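PDB 4GL3: putative glucoamylase, which probably hydrolyses glycosidic bonds in carbohydrates, as a glucoamylase-like glycoside hydrolase. Local coordinates for residues K398-M401 with D405-K408. Sequence-based numbering, arbitrary orientation.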
loop_
_atom_site.group_PDB
_atom_site.type_symbol
_atom_site.label_atom_id
_atom_site.label_comp_id
_atom_site.label_asym_id
_atom_site.label_seq_id
_atom_site.Cartn_x
_atom_site.Cartn_y
_atom_site.Cartn_z
ATOM N N LYS A 398 -3.887 -0.622 14.685
ATOM C CA LYS A 398 -3.530 -0.886 16.089
ATOM C C LYS A 398 -2.272 -1.740 16.214
ATOM O O LYS A 398 -1.448 -1.488 17.075
ATOM C CB LYS A 398 -4.672 -1.540 16.863
ATOM C CG LYS A 398 -5.862 -0.619 17.096
ATOM C CD LYS A 398 -6.968 -1.334 17.906
ATOM C CE LYS A 398 -8.366 -1.000 17.410
ATOM N NZ LYS A 398 -8.785 0.396 17.720
ATOM N N LEU A 399 -2.126 -2.745 15.363
ATOM C CA LEU A 399 -0.966 -3.626 15.448
ATOM C C LEU A 399 0.329 -2.843 15.157
ATOM O O LEU A 399 1.284 -2.862 15.953
ATOM C CB LEU A 399 -1.139 -4.815 14.477
ATOM C CG LEU A 399 -2.240 -5.790 14.872
ATOM C CD1 LEU A 399 -2.624 -6.635 13.681
ATOM C CD2 LEU A 399 -1.851 -6.629 16.099
ATOM N N PHE A 400 0.364 -2.170 14.005
ATOM C CA PHE A 400 1.563 -1.477 13.554
ATOM C C PHE A 400 1.950 -0.363 14.537
ATOM O O PHE A 400 3.108 -0.250 14.908
ATOM C CB PHE A 400 1.373 -0.928 12.146
ATOM C CG PHE A 400 2.581 -0.225 11.596
ATOM C CD1 PHE A 400 3.591 -0.952 10.961
ATOM C CD2 PHE A 400 2.699 1.161 11.660
ATOM C CE1 PHE A 400 4.700 -0.318 10.450
ATOM C CE2 PHE A 400 3.819 1.794 11.127
ATOM C CZ PHE A 400 4.820 1.054 10.546
HETATM N N MSE A 401 0.975 0.453 14.957
HETATM C CA MSE A 401 1.260 1.597 15.812
HETATM C C MSE A 401 1.693 1.139 17.219
HETATM O O MSE A 401 2.279 1.933 17.976
HETATM C CB MSE A 401 0.047 2.517 15.919
HETATM C CG MSE A 401 -0.368 3.162 14.619
HETATM SE SE MSE A 401 0.986 4.347 13.879
HETATM C CE MSE A 401 0.619 5.953 14.864
ATOM N N ASP A 405 9.489 0.256 18.191
ATOM C CA ASP A 405 10.436 0.973 17.342
ATOM C C ASP A 405 9.686 2.035 16.475
ATOM O O ASP A 405 10.204 3.144 16.260
ATOM C CB ASP A 405 11.240 0.025 16.455
ATOM C CG ASP A 405 12.269 -0.801 17.211
ATOM O OD1 ASP A 405 12.772 -0.370 18.252
ATOM O OD2 ASP A 405 12.580 -1.898 16.723
ATOM N N VAL A 406 8.475 1.706 16.013
ATOM C CA VAL A 406 7.641 2.637 15.222
ATOM C C VAL A 406 7.340 3.859 16.115
ATOM O O VAL A 406 7.538 5.011 15.713
ATOM C CB VAL A 406 6.358 1.985 14.681
ATOM C CG1 VAL A 406 5.404 3.025 14.101
ATOM C CG2 VAL A 406 6.669 0.902 13.640
ATOM N N GLN A 407 6.937 3.628 17.354
ATOM C CA GLN A 407 6.700 4.737 18.259
ATOM C C GLN A 407 7.951 5.588 18.486
ATOM O O GLN A 407 7.848 6.795 18.541
ATOM C CB GLN A 407 6.117 4.279 19.598
ATOM C CG GLN A 407 4.766 3.592 19.414
ATOM C CD GLN A 407 4.009 3.331 20.706
ATOM O OE1 GLN A 407 4.426 3.760 21.779
ATOM N NE2 GLN A 407 2.856 2.664 20.588
ATOM N N LYS A 408 9.117 4.967 18.607
ATOM C CA LYS A 408 10.365 5.731 18.777
ATOM C C LYS A 408 10.655 6.563 17.555
ATOM O O LYS A 408 11.021 7.710 17.686
ATOM C CB LYS A 408 11.594 4.851 19.102
ATOM C CG LYS A 408 11.575 4.326 20.518
ATOM C CD LYS A 408 12.615 3.236 20.778
ATOM C CE LYS A 408 12.370 2.554 22.132
ATOM N NZ LYS A 408 13.517 1.675 22.506
#
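With CG anti to the backbone N (chi1 -179°), the ring of F400 is carried out from its helix to meet V406, whose own CG1 is anti to its backbone N (chi1 169°). Both methyls of the valine then reach the phenylalanine. CG2 of V406 lies over one face of the F400 ring, 4.0 Å from the centroid and displaced toward the rim, a CH-pi contact, while CG1 of V406 packs 3.6 Å from CE2 of F400. Phenylalanine suits its place by offering CG2 a flat, apolar face while its ring also packs on I198 and L202; valine suits the other side because its two short methyls stay close to the backbone.

The partners lie on two consecutive helices, 395-401 and 404-412, joined by a short link, and the backbones come nearest at M401 and V406, whose CA atoms are 6.5 Å apart. The buried F400-V406 pair packs against further helices, F400 on helix 197-205 and V406 on L135 of helix 124-140, consistent with the alpha-helical architecture of the six-hairpin glycosidases.

On the polar flank, the extended chain of Q407 sends NE2 to the backbone O of M401, 2.8 Å away. The N-H points almost straight at the oxygen (169°), NE2 lies in the carbonyl plane, and the oxygen in turn lies in the plane of the glutamine amide. Glutamine fits here through its length and its neutral N-H donor. Cut back to an alanine, this position would probably leave the M401 carbonyl without its glutamine donor and the two segments without the hydrogen bond that links them. The CB of M401 points away from 405-408, and its selenomethionine side chain touches S417 and Y419.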